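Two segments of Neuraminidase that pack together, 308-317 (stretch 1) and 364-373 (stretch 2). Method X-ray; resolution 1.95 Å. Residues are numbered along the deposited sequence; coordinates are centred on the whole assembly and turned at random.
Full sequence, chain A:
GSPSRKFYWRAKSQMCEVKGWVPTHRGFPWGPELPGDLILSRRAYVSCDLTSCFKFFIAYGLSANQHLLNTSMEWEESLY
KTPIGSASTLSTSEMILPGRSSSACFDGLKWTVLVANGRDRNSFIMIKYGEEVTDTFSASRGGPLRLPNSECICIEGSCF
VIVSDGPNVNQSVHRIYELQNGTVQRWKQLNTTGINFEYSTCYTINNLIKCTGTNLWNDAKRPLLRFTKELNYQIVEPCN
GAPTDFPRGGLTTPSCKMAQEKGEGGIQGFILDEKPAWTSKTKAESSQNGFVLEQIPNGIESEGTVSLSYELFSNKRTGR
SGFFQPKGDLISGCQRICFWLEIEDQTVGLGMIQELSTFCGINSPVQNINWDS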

# COMPACT_ATOMS: atom_id res chain seq x y z
N LEU A 308 -15.78 -11.47 39.55
CA LEU A 308 -16.24 -10.91 38.28
C LEU A 308 -16.50 -12.01 37.26
O LEU A 308 -15.75 -12.98 37.16
CB LEU A 308 -15.21 -9.93 37.73
CG LEU A 308 -15.00 -8.64 38.51
CD1 LEU A 308 -13.77 -7.91 38.00
CD2 LEU A 308 -16.23 -7.76 38.39
N SER A 309 -17.57 -11.85 36.51
CA SER A 309 -17.88 -12.79 35.45
C SER A 309 -18.47 -12.05 34.25
O SER A 309 -19.34 -11.20 34.39
CB SER A 309 -18.85 -13.85 35.96
OG SER A 309 -19.17 -14.76 34.93
N TYR A 310 -17.96 -12.37 33.07
CA TYR A 310 -18.35 -11.65 31.87
C TYR A 310 -18.66 -12.61 30.74
O TYR A 310 -17.80 -13.35 30.28
CB TYR A 310 -17.22 -10.75 31.39
CG TYR A 310 -16.92 -9.55 32.24
CD1 TYR A 310 -17.80 -8.48 32.28
CD2 TYR A 310 -15.73 -9.46 32.96
CE1 TYR A 310 -17.51 -7.36 33.04
CE2 TYR A 310 -15.44 -8.35 33.72
CZ TYR A 310 -16.33 -7.30 33.76
OH TYR A 310 -16.03 -6.20 34.52
N GLU A 311 -19.90 -12.57 30.27
CA GLU A 311 -20.31 -13.40 29.17
C GLU A 311 -20.10 -12.56 27.93
O GLU A 311 -20.99 -11.81 27.53
CB GLU A 311 -21.77 -13.81 29.34
CG GLU A 311 -22.28 -14.79 28.31
CD GLU A 311 -23.64 -15.36 28.69
OE1 GLU A 311 -23.85 -15.66 29.89
OE2 GLU A 311 -24.49 -15.52 27.80
N LEU A 312 -18.91 -12.65 27.35
CA LEU A 312 -18.55 -11.81 26.21
C LEU A 312 -19.38 -12.16 24.97
O LEU A 312 -19.78 -11.27 24.21
CB LEU A 312 -17.06 -11.94 25.90
CG LEU A 312 -16.12 -11.42 26.99
CD1 LEU A 312 -14.65 -11.59 26.53
CD2 LEU A 312 -16.43 -9.97 27.33
N PHE A 313 -19.61 -13.45 24.78
CA PHE A 313 -20.52 -13.93 23.74
C PHE A 313 -21.45 -14.96 24.37
O PHE A 313 -21.04 -15.68 25.28
CB PHE A 313 -19.74 -14.57 22.60
CG PHE A 313 -18.87 -13.61 21.82
CD1 PHE A 313 -19.41 -12.84 20.80
CD2 PHE A 313 -17.52 -13.50 22.10
CE1 PHE A 313 -18.61 -11.95 20.09
CE2 PHE A 313 -16.72 -12.62 21.39
CZ PHE A 313 -17.26 -11.85 20.38
N SER A 314 -22.69 -15.05 23.89
CA SER A 314 -23.61 -16.08 24.40
C SER A 314 -23.85 -17.17 23.38
O SER A 314 -23.71 -18.35 23.69
CB SER A 314 -24.96 -15.48 24.80
OG SER A 314 -24.81 -14.52 25.82
N ASN A 315 -24.21 -16.77 22.17
CA ASN A 315 -24.60 -17.72 21.14
C ASN A 315 -23.62 -17.86 19.98
O ASN A 315 -23.58 -18.90 19.33
CB ASN A 315 -25.99 -17.34 20.61
CG ASN A 315 -27.07 -17.49 21.66
OD1 ASN A 315 -27.19 -18.54 22.30
ND2 ASN A 315 -27.85 -16.43 21.86
N LYS A 316 -22.82 -16.83 19.71
CA LYS A 316 -21.87 -16.90 18.60
C LYS A 316 -20.99 -18.12 18.77
O LYS A 316 -20.58 -18.45 19.88
CB LYS A 316 -21.00 -15.64 18.52
CG LYS A 316 -21.21 -14.82 17.26
CD LYS A 316 -20.34 -13.55 17.26
CE LYS A 316 -20.70 -12.63 16.10
NZ LYS A 316 -21.02 -13.38 14.84
N ARG A 317 -20.69 -18.80 17.67
CA ARG A 317 -19.82 -19.96 17.73
C ARG A 317 -18.37 -19.50 17.86
O ARG A 317 -17.94 -18.58 17.14
CB ARG A 317 -19.97 -20.83 16.49
CG ARG A 317 -19.19 -22.12 16.56
CD ARG A 317 -19.48 -22.99 15.35
NE ARG A 317 -18.59 -24.15 15.27
CZ ARG A 317 -18.89 -25.38 15.69
NH1 ARG A 317 -20.08 -25.64 16.23
NH2 ARG A 317 -18.00 -26.35 15.57
N SER A 364 -10.53 -1.17 34.63
CA SER A 364 -11.80 -0.69 35.16
C SER A 364 -12.89 -1.68 34.83
O SER A 364 -12.86 -2.31 33.78
CB SER A 364 -12.17 0.67 34.57
OG SER A 364 -11.16 1.62 34.83
N PRO A 365 -13.86 -1.83 35.73
CA PRO A 365 -14.98 -2.71 35.40
C PRO A 365 -15.89 -2.06 34.35
O PRO A 365 -15.93 -0.85 34.24
CB PRO A 365 -15.71 -2.87 36.73
CG PRO A 365 -15.36 -1.64 37.50
CD PRO A 365 -13.97 -1.28 37.09
N VAL A 366 -16.58 -2.88 33.57
CA VAL A 366 -17.56 -2.40 32.61
C VAL A 366 -18.77 -3.28 32.79
O VAL A 366 -18.72 -4.25 33.55
CB VAL A 366 -17.06 -2.52 31.16
CG1 VAL A 366 -15.98 -1.48 30.87
CG2 VAL A 366 -16.54 -3.93 30.89
N GLN A 367 -19.86 -2.97 32.10
CA GLN A 367 -21.05 -3.79 32.21
C GLN A 367 -20.88 -5.09 31.43
O GLN A 367 -19.97 -5.23 30.62
CB GLN A 367 -22.29 -3.02 31.74
CG GLN A 367 -22.76 -2.01 32.77
CD GLN A 367 -23.13 -2.66 34.09
OE1 GLN A 367 -24.01 -3.52 34.15
NE2 GLN A 367 -22.43 -2.28 35.16
N ASN A 368 -21.74 -6.06 31.72
CA ASN A 368 -21.66 -7.37 31.11
C ASN A 368 -22.25 -7.35 29.70
O ASN A 368 -23.26 -8.02 29.42
CB ASN A 368 -22.38 -8.38 32.01
CG ASN A 368 -22.08 -9.82 31.63
OD1 ASN A 368 -21.14 -10.10 30.90
ND2 ASN A 368 -22.90 -10.74 32.13
N ILE A 369 -21.62 -6.59 28.82
CA ILE A 369 -22.08 -6.47 27.44
C ILE A 369 -21.96 -7.79 26.70
O ILE A 369 -20.98 -8.52 26.85
CB ILE A 369 -21.31 -5.41 26.66
CG1 ILE A 369 -21.70 -4.02 27.15
CG2 ILE A 369 -21.62 -5.51 25.17
CD1 ILE A 369 -21.21 -2.92 26.25
N ASN A 370 -22.98 -8.10 25.91
CA ASN A 370 -22.96 -9.29 25.08
C ASN A 370 -22.62 -8.85 23.66
O ASN A 370 -23.35 -8.06 23.06
CB ASN A 370 -24.32 -9.98 25.12
CG ASN A 370 -24.31 -11.30 24.40
OD1 ASN A 370 -23.74 -11.44 23.32
ND2 ASN A 370 -24.95 -12.30 25.00
N TRP A 371 -21.51 -9.34 23.14
CA TRP A 371 -21.04 -8.88 21.84
C TRP A 371 -21.60 -9.70 20.68
O TRP A 371 -21.16 -9.54 19.55
CB TRP A 371 -19.50 -8.86 21.79
CG TRP A 371 -18.93 -7.83 22.69
CD1 TRP A 371 -18.47 -8.02 23.97
CD2 TRP A 371 -18.80 -6.44 22.42
NE1 TRP A 371 -18.05 -6.82 24.50
CE2 TRP A 371 -18.24 -5.83 23.56
CE3 TRP A 371 -19.09 -5.64 21.31
CZ2 TRP A 371 -17.95 -4.47 23.63
CZ3 TRP A 371 -18.81 -4.28 21.38
CH2 TRP A 371 -18.24 -3.71 22.53
N ASP A 372 -22.56 -10.59 20.96
CA ASP A 372 -23.23 -11.37 19.92
C ASP A 372 -23.79 -10.43 18.85
O ASP A 372 -23.69 -10.71 17.65
CB ASP A 372 -24.40 -12.18 20.49
CG ASP A 372 -23.96 -13.51 21.09
OD1 ASP A 372 -22.82 -13.95 20.85
OD2 ASP A 372 -24.79 -14.13 21.80
N SER A 373 -24.38 -9.32 19.30
CA SER A 373 -24.97 -8.34 18.39
C SER A 373 -26.06 -8.94 17.49
O SER A 373 -26.22 -10.16 17.37
CB SER A 373 -23.89 -7.69 17.51
OG SER A 373 -23.21 -6.65 18.19
OXT SER A 373 -26.81 -8.21 16.85
O HOH W 1 -23.20 -10.87 28.57

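The two stretches bury 624 Å² between them, counting both sides, and the nearest CA pairs are Y310 and N368 (5.5 Å), L312 and N370 (5.2 Å), and, after a slip of one residue, F313 and D372 (5.3 Å). Stretch 2 has no regular helix or strand; two of its side chains, D372 and N368, accept from backbone amides of stretch 1, and one bond joins backbone to backbone.

The largest area covered is that of D372, 99 Å². Where the chain turns a corner, S314, N315 and K316 present successive amides to one carboxylate: S314 N to D372 OD2 is 3.1 Å, N315 N to D372 OD2 is 2.7 Å (N-H...acceptor angle 160°), and K316 N to D372 OD1 is 3.1 Å (161°). An aspartate suits this hollow because its two oxygens can share three converging donors. Its own backbone is steadied by N370, whose OD1 accepts from D372 N at 2.8 Å.

N368 makes a smaller plug at the strand, its chi1 of -167° (t) bringing OD1 within 2.8 Å of E311 N, a hydrogen bond; the same oxygen lies at the edge of the Y310 ring. Nearby, water 1 fills a gap between backbones, donating to E311 O (2.6 Å) and N368 O (3.0 Å).

Apolar contacts accompany these polar ones. W371, buried, points its CA-to-CB bond toward stretch 1; W371 N donates to L312 O at 2.8 Å and 167°, while W371 CB meets F313 CE1 at 3.6 Å. The CA-to-CB bond of L312 points away, yet its CD2 still reaches 4.4 Å from W371 CD1. The CA-to-CB bond of Y310 points sideways, but its long ring reaches stretch 2: Y310 CE1 lies 4.2 Å from V366 CG2, and Y310 OH accepts a weak hydrogen bond from V366 N at 3.5 Å. A tyrosine thus combines an apolar flank with a polar tip.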